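Long-range contact in teichoic acid D-alanine hydrolase (Staphylococcus aureus, PDB 5ZH8), which removes D-alanyl groups from wall teichoic acid and lipoteichoic acid by ester hydrolysis and affects methicillin resistance, autolysis and cell wall structure: residues K78-F88 / V373-L383. Numbering follows the deposited sequence.
Sequences KIDKYLQSSLF and VRIKHIYNDIL
Arg374 grips Ser86 end-on with two nitrogens. Arg374 NH2 donates to Ser86 O at 3.1 Å, in a nearly straight bond that arrives from above the carbonyl plane. Arg374 NH1 donates to Ser86 OG at 2.7 Å. Ser86 OG itself donates to Tyr82 O, so the hydroxyl has two bonds. Both acceptors lie in the guanidinium plane, which fixes its rotation. Phe88 comes over one guanidinium face with CB and CD1, its ring steeply tilted to the group; CD1 lies 3.7 Å from Arg374 NE. The grip falls where helix 78-85 ends in a Schellman motif at Leu87.

His377 brings CD2 over the centre of the Tyr82 ring, edge-to-face, with the planes at 60°. Tyr82 CG lies anti to its backbone N (chi1 159°), which carries the ring across to helix 373-382. His377 ND1 donates to Asp381 OD2 on its anti lone pair, steadying the imidazole.

Apolar packing centres on Ile79. Its CG2 meets Ile378 CD1 at 3.8 Å, and its CD1 reaches Leu383 CD2.

Helices 74-85 and 371-382 run nearly antiparallel here (157°), consistent with the beta-lactamase fold, in which an N-terminal and a C-terminal helix pack together on the sheet. Leu83 touches strand 99-106; Phe88 and Ile378 touch strand 359-365. Leu87 of the second subunit packs on His377.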
loop_
_atom_site.group_PDB
_atom_site.type_symbol
_atom_site.label_atom_id
_atom_site.label_comp_id
_atom_site.label_asym_id
_atom_site.label_seq_id
_atom_site.Cartn_x
_atom_site.Cartn_y
_atom_site.Cartn_z
ATOM N N LYS A 78 -16.691 2.804 -22.110
ATOM C CA LYS A 78 -15.305 2.358 -22.059
ATOM C C LYS A 78 -14.807 2.366 -20.618
ATOM O O LYS A 78 -14.092 1.469 -20.199
ATOM C CB LYS A 78 -14.439 3.282 -22.923
ATOM C CG LYS A 78 -13.298 2.611 -23.669
ATOM C CD LYS A 78 -12.508 3.648 -24.474
ATOM C CE LYS A 78 -12.250 3.262 -25.943
ATOM N NZ LYS A 78 -11.035 2.434 -26.191
ATOM N N ILE A 79 -15.189 3.397 -19.869
ATOM C CA ILE A 79 -14.785 3.551 -18.471
ATOM C C ILE A 79 -15.418 2.442 -17.632
ATOM O O ILE A 79 -14.728 1.744 -16.894
ATOM C CB ILE A 79 -15.198 4.934 -17.906
ATOM C CG1 ILE A 79 -14.398 6.054 -18.587
ATOM C CG2 ILE A 79 -14.985 4.994 -16.401
ATOM C CD1 ILE A 79 -15.013 7.436 -18.452
ATOM N N ASP A 80 -16.730 2.292 -17.756
ATOM C CA ASP A 80 -17.457 1.271 -17.036
ATOM C C ASP A 80 -16.871 -0.107 -17.313
ATOM O O ASP A 80 -16.624 -0.898 -16.395
ATOM C CB ASP A 80 -18.934 1.301 -17.441
ATOM C CG ASP A 80 -19.742 0.211 -16.781
ATOM O OD1 ASP A 80 -19.985 0.287 -15.551
ATOM O OD2 ASP A 80 -20.114 -0.730 -17.498
ATOM N N LYS A 81 -16.642 -0.379 -18.591
ATOM C CA LYS A 81 -16.104 -1.662 -19.010
ATOM C C LYS A 81 -14.735 -1.900 -18.398
ATOM O O LYS A 81 -14.412 -3.006 -17.975
ATOM C CB LYS A 81 -16.018 -1.715 -20.532
ATOM C CG LYS A 81 -15.660 -3.076 -21.076
ATOM C CD LYS A 81 -15.916 -3.132 -22.570
ATOM C CE LYS A 81 -15.940 -4.566 -23.075
ATOM N NZ LYS A 81 -17.111 -5.358 -22.579
ATOM N N TYR A 82 -13.927 -0.852 -18.361
ATOM C CA TYR A 82 -12.605 -0.932 -17.758
ATOM C C TYR A 82 -12.720 -1.212 -16.269
ATOM O O TYR A 82 -12.060 -2.115 -15.762
ATOM C CB TYR A 82 -11.802 0.347 -17.996
ATOM C CG TYR A 82 -10.688 0.500 -17.013
ATOM C CD1 TYR A 82 -9.660 -0.422 -16.969
ATOM C CD2 TYR A 82 -10.678 1.546 -16.102
ATOM C CE1 TYR A 82 -8.641 -0.314 -16.052
ATOM C CE2 TYR A 82 -9.653 1.680 -15.177
ATOM C CZ TYR A 82 -8.646 0.741 -15.150
ATOM O OH TYR A 82 -7.635 0.874 -14.235
ATOM N N LEU A 83 -13.559 -0.451 -15.574
ATOM C CA LEU A 83 -13.732 -0.621 -14.126
ATOM C C LEU A 83 -14.255 -2.002 -13.761
ATOM O O LEU A 83 -13.825 -2.578 -12.762
ATOM C CB LEU A 83 -14.661 0.448 -13.552
ATOM C CG LEU A 83 -14.114 1.875 -13.568
ATOM C CD1 LEU A 83 -15.150 2.818 -12.980
ATOM C CD2 LEU A 83 -12.798 1.975 -12.814
ATOM N N GLN A 84 -15.171 -2.539 -14.566
ATOM C CA GLN A 84 -15.677 -3.881 -14.325
ATOM C C GLN A 84 -14.604 -4.945 -14.563
ATOM O O GLN A 84 -14.351 -5.775 -13.695
ATOM C CB GLN A 84 -16.894 -4.171 -15.190
ATOM C CG GLN A 84 -18.140 -3.407 -14.800
ATOM C CD GLN A 84 -19.402 -4.014 -15.415
ATOM O OE1 GLN A 84 -19.512 -5.237 -15.618
ATOM N NE2 GLN A 84 -20.370 -3.151 -15.720
ATOM N N SER A 85 -13.961 -4.918 -15.724
ATOM C CA SER A 85 -12.992 -5.962 -16.065
ATOM C C SER A 85 -11.677 -5.854 -15.281
ATOM O O SER A 85 -10.935 -6.829 -15.178
ATOM C CB SER A 85 -12.721 -5.982 -17.570
ATOM O OG SER A 85 -12.252 -4.733 -18.012
ATOM N N SER A 86 -11.395 -4.687 -14.710
ATOM C CA SER A 86 -10.231 -4.529 -13.831
ATOM C C SER A 86 -10.540 -4.844 -12.358
ATOM O O SER A 86 -9.687 -4.666 -11.497
ATOM C CB SER A 86 -9.665 -3.115 -13.959
ATOM O OG SER A 86 -10.641 -2.158 -13.607
ATOM N N LEU A 87 -11.754 -5.313 -12.080
ATOM C CA LEU A 87 -12.158 -5.758 -10.740
ATOM C C LEU A 87 -12.145 -4.631 -9.714
ATOM O O LEU A 87 -11.901 -4.856 -8.543
ATOM C CB LEU A 87 -11.282 -6.926 -10.267
ATOM C CG LEU A 87 -11.120 -8.089 -11.252
ATOM C CD1 LEU A 87 -10.067 -9.070 -10.761
ATOM C CD2 LEU A 87 -12.456 -8.772 -11.476
ATOM N N PHE A 88 -12.422 -3.418 -10.179
ATOM C CA PHE A 88 -12.478 -2.227 -9.336
ATOM C C PHE A 88 -13.486 -2.437 -8.215
ATOM O O PHE A 88 -14.614 -2.857 -8.470
ATOM C CB PHE A 88 -12.890 -1.034 -10.199
ATOM C CG PHE A 88 -13.029 0.260 -9.449
ATOM C CD1 PHE A 88 -11.929 0.860 -8.842
ATOM C CD2 PHE A 88 -14.261 0.907 -9.388
ATOM C CE1 PHE A 88 -12.065 2.069 -8.172
ATOM C CE2 PHE A 88 -14.398 2.116 -8.722
ATOM C CZ PHE A 88 -13.299 2.697 -8.111
ATOM N N VAL A 373 -3.143 4.583 -11.352
ATOM C CA VAL A 373 -3.125 4.004 -12.681
ATOM C C VAL A 373 -4.534 4.033 -13.259
ATOM O O VAL A 373 -4.709 4.285 -14.450
ATOM C CB VAL A 373 -2.572 2.559 -12.671
ATOM C CG1 VAL A 373 -2.836 1.866 -13.998
ATOM C CG2 VAL A 373 -1.076 2.557 -12.385
ATOM N N ARG A 374 -5.532 3.794 -12.413
ATOM C CA ARG A 374 -6.918 3.744 -12.878
ATOM C C ARG A 374 -7.399 5.118 -13.317
ATOM O O ARG A 374 -7.896 5.283 -14.425
ATOM C CB ARG A 374 -7.859 3.200 -11.794
ATOM C CG ARG A 374 -7.547 1.795 -11.298
ATOM C CD ARG A 374 -8.454 1.451 -10.124
ATOM N NE ARG A 374 -8.383 0.047 -9.714
ATOM C CZ ARG A 374 -8.935 -0.962 -10.380
ATOM N NH1 ARG A 374 -9.578 -0.747 -11.520
ATOM N NH2 ARG A 374 -8.827 -2.196 -9.913
ATOM N N ILE A 375 -7.245 6.101 -12.439
ATOM C CA ILE A 375 -7.737 7.448 -12.707
ATOM C C ILE A 375 -6.975 8.098 -13.874
ATOM O O ILE A 375 -7.547 8.890 -14.614
ATOM C CB ILE A 375 -7.703 8.325 -11.431
ATOM C CG1 ILE A 375 -8.655 9.518 -11.559
ATOM C CG2 ILE A 375 -6.287 8.794 -11.117
ATOM C CD1 ILE A 375 -8.887 10.259 -10.262
ATOM N N LYS A 376 -5.702 7.744 -14.046
ATOM C CA LYS A 376 -4.920 8.222 -15.192
ATOM C C LYS A 376 -5.463 7.656 -16.482
ATOM O O LYS A 376 -5.598 8.364 -17.474
ATOM C CB LYS A 376 -3.449 7.835 -15.075
ATOM C CG LYS A 376 -2.657 8.683 -14.105
ATOM C CD LYS A 376 -1.268 8.099 -13.899
ATOM C CE LYS A 376 -0.356 9.055 -13.135
ATOM N NZ LYS A 376 1.080 8.933 -13.552
ATOM N N HIS A 377 -5.768 6.369 -16.461
ATOM C CA HIS A 377 -6.260 5.698 -17.644
ATOM C C HIS A 377 -7.580 6.317 -18.078
ATOM O O HIS A 377 -7.842 6.464 -19.264
ATOM C CB HIS A 377 -6.426 4.210 -17.375
ATOM C CG HIS A 377 -6.935 3.441 -18.549
ATOM N ND1 HIS A 377 -6.201 3.270 -19.702
ATOM C CD2 HIS A 377 -8.106 2.793 -18.747
ATOM C CE1 HIS A 377 -6.898 2.556 -20.564
ATOM N NE2 HIS A 377 -8.053 2.244 -20.005
ATOM N N ILE A 378 -8.404 6.694 -17.110
ATOM C CA ILE A 378 -9.690 7.317 -17.400
ATOM C C ILE A 378 -9.500 8.743 -17.939
ATOM O O ILE A 378 -10.073 9.115 -18.957
ATOM C CB ILE A 378 -10.580 7.323 -16.143
ATOM C CG1 ILE A 378 -11.021 5.893 -15.822
ATOM C CG2 ILE A 378 -11.783 8.236 -16.326
ATOM C CD1 ILE A 378 -11.766 5.747 -14.509
ATOM N N TYR A 379 -8.680 9.527 -17.259
ATOM C CA TYR A 379 -8.499 10.936 -17.588
ATOM C C TYR A 379 -7.672 11.143 -18.872
ATOM O O TYR A 379 -8.045 11.926 -19.752
ATOM C CB TYR A 379 -7.836 11.626 -16.399
ATOM C CG TYR A 379 -7.690 13.126 -16.505
ATOM C CD1 TYR A 379 -8.740 13.977 -16.172
ATOM C CD2 TYR A 379 -6.478 13.695 -16.891
ATOM C CE1 TYR A 379 -8.589 15.353 -16.242
ATOM C CE2 TYR A 379 -6.315 15.065 -16.968
ATOM C CZ TYR A 379 -7.368 15.893 -16.641
ATOM O OH TYR A 379 -7.195 17.254 -16.709
ATOM N N ASN A 380 -6.549 10.443 -18.961
ATOM C CA ASN A 380 -5.636 10.605 -20.079
ATOM C C ASN A 380 -6.013 9.729 -21.267
ATOM O O ASN A 380 -6.103 10.223 -22.388
ATOM C CB ASN A 380 -4.202 10.293 -19.643
ATOM C CG ASN A 380 -3.708 11.229 -18.562
ATOM O OD1 ASN A 380 -4.032 12.412 -18.562
ATOM N ND2 ASN A 380 -2.909 10.711 -17.647
ATOM N N ASP A 381 -6.226 8.436 -21.042
ATOM C CA ASP A 381 -6.420 7.519 -22.163
ATOM C C ASP A 381 -7.841 7.569 -22.713
ATOM O O ASP A 381 -8.034 7.740 -23.918
ATOM C CB ASP A 381 -6.019 6.085 -21.789
ATOM C CG ASP A 381 -4.546 5.970 -21.400
ATOM O OD1 ASP A 381 -3.733 6.810 -21.848
ATOM O OD2 ASP A 381 -4.195 5.037 -20.646
ATOM N N ILE A 382 -8.839 7.440 -21.846
ATOM C CA ILE A 382 -10.217 7.353 -22.319
ATOM C C ILE A 382 -10.797 8.734 -22.619
ATOM O O ILE A 382 -11.278 8.974 -23.724
ATOM C CB ILE A 382 -11.114 6.590 -21.331
ATOM C CG1 ILE A 382 -10.586 5.160 -21.152
ATOM C CG2 ILE A 382 -12.549 6.583 -21.830
ATOM C CD1 ILE A 382 -11.366 4.309 -20.163
ATOM N N LEU A 383 -10.746 9.638 -21.645
ATOM C CA LEU A 383 -11.266 10.996 -21.828
ATOM C C LEU A 383 -10.318 11.926 -22.594
ATOM O O LEU A 383 -10.715 13.022 -22.968
ATOM C CB LEU A 383 -11.618 11.622 -20.476
ATOM C CG LEU A 383 -12.659 10.873 -19.633
ATOM C CD1 LEU A 383 -12.851 11.593 -18.311
ATOM C CD2 LEU A 383 -13.982 10.739 -20.357
#